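Local coordinates for protein phosphotriesterase, putative (Deinococcus radiodurans, PDB 4J35) that probably hydrolyses lactones at a two-metal centre, occupied here by cobalt, and has been engineered to act on organophosphates, at residues T5-V10 and F78-S83; I61-D66 and G87-C92. The protein carries 7 engineered substitutions. All coordinates share one frame; numbering follows the deposited sequence.

Contact 1 of 2, residues T5-V10 and F78-S83; sequences TVTGAV and FLREVS
Leu79 meets Val6 through the base of its side chain: its CB lies 4.2 Å from Val6 CG1, while its branched end packs against Val24, Ile90 and Cys92. The beta-branched valine suits this place because its two methyls spread over the helix: CG1 meets the Leu79 side chain, and CG2, set between the backbone N and the carbonyl carbon, reaches the backbone at Arg80 CA, 3.7 Å away, and also touches Ser83 CB. Arg80 then runs its aliphatic chain past the Val6 carbonyl, with CG anti to the backbone N (chi1 -179°) and CD 3.3 Å from Val6 O. Beyond CD the chain bends at chi3 (67°), and NH1 donates to a water 3.2 Å away. That water in turn donates to Val6 O, though at a doubtfully short distance. The loop so gripped is the tip of the N-terminal beta hairpin, a type I turn from Thr5 to Gly8, resting on helix 76-86 in the outer layer of the TIM barrel. Thr5 fixes its shape from within: OG1 accepts from Thr7 N in an ST turn and donates to a lone pair of Gly8 O at 2.8 Å. One turn of helix past Leu79, the small Ser83 lets Thr7 approach, its OG standing 3.4 Å from Thr7 CG2. A second water donates to Ser83 OG at 2.9 Å and also joins Thr7 OG1 by a hydrogen bond of 2.8 Å, while the main partner of Ser83 OG is Leu88 O, just before the next strand.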
ATOM      1  N   THR A   5      11.077  -7.896  -6.262  1.00 43.91           N
ATOM      2  CA  THR A   5       9.766  -8.047  -6.900  1.00 41.73           C
ATOM      3  C   THR A   5       9.418  -9.515  -6.971  1.00 39.62           C
ATOM      4  O   THR A   5      10.230 -10.367  -6.623  1.00 42.01           O
ATOM      5  CB  THR A   5       9.731  -7.492  -8.344  1.00 42.82           C
ATOM      6  OG1 THR A   5      10.260  -8.470  -9.253  1.00 39.49           O
ATOM      7  CG2 THR A   5      10.501  -6.221  -8.446  1.00 44.09           C
ATOM      8  N   VAL A   6       8.206  -9.816  -7.408  1.00 37.20           N
ATOM      9  CA  VAL A   6       7.738 -11.195  -7.441  1.00 38.80           C
ATOM     10  C   VAL A   6       8.399 -11.977  -8.594  1.00 45.09           C
ATOM     11  O   VAL A   6       8.275 -13.199  -8.659  1.00 45.14           O
ATOM     12  CB  VAL A   6       6.178 -11.271  -7.542  1.00 45.30           C
ATOM     13  CG1 VAL A   6       5.524 -10.556  -6.347  1.00 42.10           C
ATOM     14  CG2 VAL A   6       5.677 -10.676  -8.855  1.00 44.10           C
ATOM     15  N   THR A   7       9.102 -11.279  -9.488  1.00 45.64           N
ATOM     16  CA  THR A   7       9.907 -11.945 -10.513  1.00 49.10           C
ATOM     17  C   THR A   7      11.422 -11.848 -10.264  1.00 56.30           C
ATOM     18  O   THR A   7      12.216 -12.111 -11.169  1.00 61.66           O
ATOM     19  CB  THR A   7       9.657 -11.360 -11.914  1.00 42.20           C
ATOM     20  OG1 THR A   7       9.859  -9.938 -11.887  1.00 44.79           O
ATOM     21  CG2 THR A   7       8.257 -11.685 -12.406  1.00 42.74           C
ATOM     22  N   GLY A   8      11.822 -11.469  -9.054  1.00 52.25           N
ATOM     23  CA  GLY A   8      13.236 -11.376  -8.718  1.00 48.69           C
ATOM     24  C   GLY A   8      13.668  -9.952  -8.430  1.00 49.68           C
ATOM     25  O   GLY A   8      12.870  -9.025  -8.523  1.00 46.31           O
ATOM     26  N   ALA A   9      14.938  -9.775  -8.089  1.00 57.29           N
ATOM     27  CA  ALA A   9      15.460  -8.463  -7.723  1.00 47.24           C
ATOM     28  C   ALA A   9      15.575  -7.558  -8.937  1.00 50.60           C
ATOM     29  O   ALA A   9      15.837  -8.025 -10.046  1.00 57.78           O
ATOM     30  CB  ALA A   9      16.814  -8.612  -7.054  1.00 58.62           C
ATOM     31  N   VAL A  10      15.382  -6.261  -8.710  1.00 45.32           N
ATOM     32  CA  VAL A  10      15.335  -5.277  -9.792  1.00 54.11           C
ATOM     33  C   VAL A  10      16.072  -4.015  -9.373  1.00 50.74           C
ATOM     34  O   VAL A  10      15.909  -3.547  -8.252  1.00 47.46           O
ATOM     35  CB  VAL A  10      13.884  -4.906 -10.143  1.00 47.94           C
ATOM     36  CG1 VAL A  10      13.842  -3.664 -11.002  1.00 53.25           C
ATOM     37  CG2 VAL A  10      13.219  -6.054 -10.845  1.00 52.81           C
ATOM     38  N   PHE A  78       0.027 -15.794  -8.139  1.00 41.23           N
ATOM     39  CA  PHE A  78      -0.837 -15.101  -9.093  1.00 39.15           C
ATOM     40  C   PHE A  78      -0.197 -13.762  -9.511  1.00 38.22           C
ATOM     41  O   PHE A  78      -0.097 -13.452 -10.697  1.00 33.33           O
ATOM     42  CB  PHE A  78      -2.267 -14.915  -8.539  1.00 38.63           C
ATOM     43  CG  PHE A  78      -3.207 -14.248  -9.519  1.00 36.68           C
ATOM     44  CD1 PHE A  78      -3.827 -14.980 -10.520  1.00 39.06           C
ATOM     45  CD2 PHE A  78      -3.446 -12.888  -9.461  1.00 30.58           C
ATOM     46  CE1 PHE A  78      -4.643 -14.358 -11.438  1.00 39.92           C
ATOM     47  CE2 PHE A  78      -4.271 -12.269 -10.381  1.00 37.99           C
ATOM     48  CZ  PHE A  78      -4.866 -13.001 -11.366  1.00 37.85           C
ATOM     49  N   LEU A  79       0.294 -12.974  -8.552  1.00 31.49           N
ATOM     50  CA  LEU A  79       0.989 -11.745  -8.923  1.00 30.61           C
ATOM     51  C   LEU A  79       2.155 -12.003  -9.885  1.00 42.79           C
ATOM     52  O   LEU A  79       2.396 -11.219 -10.798  1.00 39.73           O
ATOM     53  CB  LEU A  79       1.539 -11.049  -7.673  1.00 38.09           C
ATOM     54  CG  LEU A  79       0.526 -10.626  -6.609  1.00 34.67           C
ATOM     55  CD1 LEU A  79       1.285  -9.914  -5.508  1.00 32.83           C
ATOM     56  CD2 LEU A  79      -0.568  -9.719  -7.156  1.00 33.59           C
ATOM     57  N   ARG A  80       2.894 -13.093  -9.681  1.00 37.33           N
ATOM     58  CA  ARG A  80       3.978 -13.449 -10.612  1.00 41.35           C
ATOM     59  C   ARG A  80       3.453 -13.782 -12.005  1.00 37.90           C
ATOM     60  O   ARG A  80       4.052 -13.382 -13.006  1.00 41.02           O
ATOM     61  CB  ARG A  80       4.807 -14.617 -10.070  1.00 42.50           C
ATOM     62  CG  ARG A  80       5.970 -15.021 -10.974  1.00 49.60           C
ATOM     63  CD  ARG A  80       6.999 -15.851 -10.220  1.00 53.01           C
ATOM     64  NE  ARG A  80       6.462 -17.152  -9.841  1.00 61.19           N
ATOM     65  CZ  ARG A  80       7.133 -18.080  -9.166  1.00 50.54           C
ATOM     66  NH1 ARG A  80       8.380 -17.862  -8.779  1.00 60.61           N
ATOM     67  NH2 ARG A  80       6.544 -19.230  -8.873  1.00 60.90           N
ATOM     68  N   GLU A  81       2.321 -14.470 -12.084  1.00 41.82           N
ATOM     69  CA  GLU A  81       1.713 -14.739 -13.386  1.00 43.10           C
ATOM     70  C   GLU A  81       1.386 -13.458 -14.121  1.00 55.10           C
ATOM     71  O   GLU A  81       1.608 -13.361 -15.329  1.00 46.69           O
ATOM     72  CB  GLU A  81       0.407 -15.513 -13.254  1.00 46.61           C
ATOM     73  CG  GLU A  81       0.534 -16.933 -12.826  1.00 53.69           C
ATOM     74  CD  GLU A  81      -0.817 -17.621 -12.812  1.00 60.91           C
ATOM     75  OE1 GLU A  81      -1.509 -17.626 -13.862  1.00 64.00           O
ATOM     76  OE2 GLU A  81      -1.188 -18.146 -11.745  1.00 65.91           O
ATOM     77  N   VAL A  82       0.810 -12.494 -13.404  1.00 42.94           N
ATOM     78  CA  VAL A  82       0.414 -11.227 -14.014  1.00 38.31           C
ATOM     79  C   VAL A  82       1.658 -10.472 -14.493  1.00 40.85           C
ATOM     80  O   VAL A  82       1.669  -9.923 -15.589  1.00 44.59           O
ATOM     81  CB  VAL A  82      -0.381 -10.358 -13.013  1.00 37.68           C
ATOM     82  CG1 VAL A  82      -0.686  -8.996 -13.604  1.00 36.51           C
ATOM     83  CG2 VAL A  82      -1.672 -11.070 -12.605  1.00 41.23           C
ATOM     84  N   SER A  83       2.703 -10.446 -13.659  1.00 43.53           N
ATOM     85  CA  SER A  83       3.962  -9.784 -14.005  1.00 40.25           C
ATOM     86  C   SER A  83       4.654 -10.409 -15.211  1.00 44.90           C
ATOM     87  O   SER A  83       5.100  -9.700 -16.114  1.00 49.46           O
ATOM     88  CB  SER A  83       4.935  -9.816 -12.808  1.00 39.60           C
ATOM     89  OG  SER A  83       6.136  -9.108 -13.119  1.00 40.21           O
TER
HETATM   90  O   HOH W   1       9.924 -15.061  -8.545  1.00 43.47           O
HETATM   91  O   HOH W   2       7.786  -8.317 -10.849  1.00 37.10           O

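Contact 2 of 2, residues I61-D66 and G87-C92; sequences IQTVVD and GLQILC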
ATOM      1  N   ILE A  61       3.674   3.583 -16.434  1.00 34.74           N
ATOM      2  CA  ILE A  61       3.823   2.924 -15.108  1.00 33.76           C
ATOM      3  C   ILE A  61       4.543   1.580 -15.263  1.00 42.77           C
ATOM      4  O   ILE A  61       4.041   0.674 -15.911  1.00 42.62           O
ATOM      5  CB  ILE A  61       2.495   2.673 -14.390  1.00 35.52           C
ATOM      6  CG1 ILE A  61       1.678   3.958 -14.224  1.00 35.22           C
ATOM      7  CG2 ILE A  61       2.757   2.005 -12.982  1.00 34.40           C
ATOM      8  CD1 ILE A  61       2.352   4.994 -13.462  1.00 45.64           C
ATOM      9  N   GLN A  62       5.717   1.438 -14.659  1.00 33.02           N
ATOM     10  CA  GLN A  62       6.463   0.189 -14.790  1.00 43.10           C
ATOM     11  C   GLN A  62       6.453  -0.700 -13.558  1.00 42.11           C
ATOM     12  O   GLN A  62       6.877  -1.864 -13.639  1.00 36.74           O
ATOM     13  CB  GLN A  62       7.908   0.483 -15.147  1.00 36.04           C
ATOM     14  CG  GLN A  62       8.037   1.114 -16.543  1.00 44.22           C
ATOM     15  CD  GLN A  62       9.426   1.570 -16.809  1.00 57.70           C
ATOM     16  OE1 GLN A  62       9.702   2.768 -16.786  1.00 62.57           O
ATOM     17  NE2 GLN A  62      10.329   0.621 -17.044  1.00 64.72           N
ATOM     18  N   THR A  63       6.018  -0.155 -12.426  1.00 35.38           N
ATOM     19  CA  THR A  63       5.968  -0.924 -11.178  1.00 31.75           C
ATOM     20  C   THR A  63       4.765  -0.570 -10.341  1.00 27.44           C
ATOM     21  O   THR A  63       4.344   0.587 -10.295  1.00 34.95           O
ATOM     22  CB  THR A  63       7.217  -0.601 -10.327  1.00 37.97           C
ATOM     23  OG1 THR A  63       8.390  -0.767 -11.125  1.00 41.61           O
ATOM     24  CG2 THR A  63       7.296  -1.479  -9.065  1.00 31.77           C
ATOM     25  N   VAL A  64       4.196  -1.583  -9.698  1.00 29.64           N
ATOM     26  CA  VAL A  64       3.144  -1.414  -8.711  1.00 29.15           C
ATOM     27  C   VAL A  64       3.584  -2.125  -7.417  1.00 31.95           C
ATOM     28  O   VAL A  64       4.155  -3.205  -7.471  1.00 32.85           O
ATOM     29  CB  VAL A  64       1.813  -2.043  -9.178  1.00 35.40           C
ATOM     30  CG1 VAL A  64       0.819  -2.150  -8.040  1.00 34.94           C
ATOM     31  CG2 VAL A  64       1.216  -1.246 -10.304  1.00 33.37           C
ATOM     32  N   VAL A  65       3.318  -1.500  -6.277  1.00 32.61           N
ATOM     33  CA  VAL A  65       3.517  -2.129  -4.977  1.00 27.25           C
ATOM     34  C   VAL A  65       2.173  -2.678  -4.528  1.00 31.17           C
ATOM     35  O   VAL A  65       1.234  -1.939  -4.257  1.00 31.77           O
ATOM     36  CB  VAL A  65       4.068  -1.138  -3.945  1.00 32.16           C
ATOM     37  CG1 VAL A  65       4.192  -1.756  -2.579  1.00 29.17           C
ATOM     38  CG2 VAL A  65       5.437  -0.636  -4.423  1.00 33.01           C
ATOM     39  N   ASP A  66       2.073  -3.988  -4.509  1.00 33.19           N
ATOM     40  CA  ASP A  66       0.861  -4.612  -4.020  1.00 32.32           C
ATOM     41  C   ASP A  66       0.898  -4.684  -2.507  1.00 31.95           C
ATOM     42  O   ASP A  66       1.771  -5.368  -1.937  1.00 28.36           O
ATOM     43  CB  ASP A  66       0.721  -5.997  -4.604  1.00 31.60           C
ATOM     44  CG  ASP A  66      -0.594  -6.640  -4.224  1.00 36.00           C
ATOM     45  OD1 ASP A  66      -0.779  -7.061  -3.073  1.00 29.30           O
ATOM     46  OD2 ASP A  66      -1.477  -6.734  -5.082  1.00 31.78           O
ATOM     47  N   GLY A  87       5.013  -7.863 -18.192  1.00 48.18           N
ATOM     48  CA  GLY A  87       6.223  -7.105 -17.969  1.00 48.57           C
ATOM     49  C   GLY A  87       6.075  -6.052 -16.890  1.00 52.43           C
ATOM     50  O   GLY A  87       7.036  -5.371 -16.573  1.00 45.18           O
ATOM     51  N   LEU A  88       4.879  -5.904 -16.327  1.00 48.51           N
ATOM     52  CA  LEU A  88       4.695  -5.003 -15.198  1.00 40.90           C
ATOM     53  C   LEU A  88       5.405  -5.587 -13.965  1.00 42.46           C
ATOM     54  O   LEU A  88       5.222  -6.754 -13.628  1.00 44.33           O
ATOM     55  CB  LEU A  88       3.209  -4.819 -14.884  1.00 45.85           C
ATOM     56  CG  LEU A  88       2.905  -3.836 -13.743  1.00 36.24           C
ATOM     57  CD1 LEU A  88       3.092  -2.417 -14.254  1.00 38.35           C
ATOM     58  CD2 LEU A  88       1.558  -4.014 -13.189  1.00 33.05           C
ATOM     59  N   GLN A  89       6.228  -4.774 -13.317  1.00 41.26           N
ATOM     60  CA  GLN A  89       6.932  -5.185 -12.111  1.00 40.73           C
ATOM     61  C   GLN A  89       6.006  -5.034 -10.905  1.00 35.26           C
ATOM     62  O   GLN A  89       5.332  -4.008 -10.760  1.00 36.63           O
ATOM     63  CB  GLN A  89       8.215  -4.364 -11.943  1.00 36.11           C
ATOM     64  CG  GLN A  89       9.256  -4.751 -13.004  1.00 42.00           C
ATOM     65  CD  GLN A  89      10.428  -3.783 -13.171  1.00 51.64           C
ATOM     66  OE1 GLN A  89      10.341  -2.591 -12.879  1.00 47.23           O
ATOM     67  NE2 GLN A  89      11.532  -4.312 -13.672  1.00 47.33           N
ATOM     68  N   ILE A  90       5.988  -6.058 -10.054  1.00 32.08           N
ATOM     69  CA  ILE A  90       5.096  -6.101  -8.893  1.00 27.54           C
ATOM     70  C   ILE A  90       5.867  -6.467  -7.628  1.00 34.37           C
ATOM     71  O   ILE A  90       6.580  -7.468  -7.578  1.00 35.15           O
ATOM     72  CB  ILE A  90       3.912  -7.063  -9.109  1.00 35.26           C
ATOM     73  CG1 ILE A  90       3.162  -6.687 -10.409  1.00 44.63           C
ATOM     74  CG2 ILE A  90       2.969  -7.015  -7.907  1.00 36.02           C
ATOM     75  CD1 ILE A  90       1.923  -7.600 -10.777  1.00 32.18           C
ATOM     76  N   LEU A  91       5.748  -5.635  -6.608  1.00 31.69           N
ATOM     77  CA  LEU A  91       6.289  -6.000  -5.301  1.00 32.24           C
ATOM     78  C   LEU A  91       5.125  -6.499  -4.465  1.00 30.52           C
ATOM     79  O   LEU A  91       4.044  -5.965  -4.593  1.00 36.17           O
ATOM     80  CB  LEU A  91       6.921  -4.789  -4.602  1.00 32.40           C
ATOM     81  CG  LEU A  91       8.319  -4.291  -4.997  1.00 37.51           C
ATOM     82  CD1 LEU A  91       8.314  -3.618  -6.352  1.00 35.69           C
ATOM     83  CD2 LEU A  91       8.831  -3.335  -3.927  1.00 33.80           C
ATOM     84  N   CYS A  92       5.323  -7.490  -3.591  1.00 29.78           N
ATOM     85  CA  CYS A  92       4.255  -7.880  -2.681  1.00 28.04           C
ATOM     86  C   CYS A  92       4.678  -7.680  -1.246  1.00 33.64           C
ATOM     87  O   CYS A  92       5.834  -7.416  -0.989  1.00 32.91           O
ATOM     88  CB  CYS A  92       3.791  -9.322  -2.914  1.00 37.19           C
ATOM     89  SG  CYS A  92       4.922 -10.604  -2.419  1.00 39.27           S
TER
HETATM   90  O   HOH W   3       7.906  -2.897 -16.140  1.00 42.25           O
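Leu91, Leu88 and Val64 bury the most surface where strands 61-66 and 89-91 run side by side, two neighbouring parallel strands of the TIM barrel joined by helix 76-86 in a beta-alpha-beta unit. Leu91 shares one face of the sheet with Thr63 and Val65. Its CD1 reaches back to Thr63 CG2 at 3.6 Å, and its CD2 lies near Val65 CG2, so a branched apolar chain can touch both neighbours. On the opposite face Val64 CG2 packs against Leu88 CD2, 4.0 Å away, and helix 42-58 covers the pair, its Leu56 meeting Val64 and its Ala53 meeting Leu88. The other methyl of Leu88, CD1, lies 3.6 Å from Ile61 O, a buried carbonyl without a polar partner in the model. Val64 bonds to the neighbouring strand through both its backbone N, which donates to Gln89 O at 2.9 Å, and its O, which accepts from Leu91 N at 3.0 Å. The Gln89 side chain crosses that of Thr63 at a slant, its CB beside Thr63 OG1, which is bonded to Leu15 O; an alanine here would keep CB and the backbone bonds but would probably open a gap beside Gln62 O and Thr63 OG1, where CG and the amide group now lie. Farther along, Asp66 N donates to Leu91 O at 2.8 Å, while its carboxylate binds Thr68 and Val24 N. At the other end one water donates to both Gln62 O, at 2.9 Å, and Gly87 O, at 2.7 Å.

In the fold
Contacts 1 and 2 have centres 8 Å apart and share one beta-alpha-beta unit: contact 2 pairs its strands, and contact 1 sets the N-terminal hairpin against the helix between them. The hairpin also meets strand 89-91 directly, Val6 N standing 2.9 Å from Ile90 O in a probable hydrogen bond. Ser83 OG, on the helix, similarly reaches Leu88 O at 2.6 Å, tying helix 76-86 to the residue that leads into strand 89-91. Contact 2 lies nearer the metals: the side chain of Asp66 is about 5 Å from that of the metal ligand His23 and about 8 Å from a cobalt ion, against about 12 Å from the Leu79 side chain to cobalt.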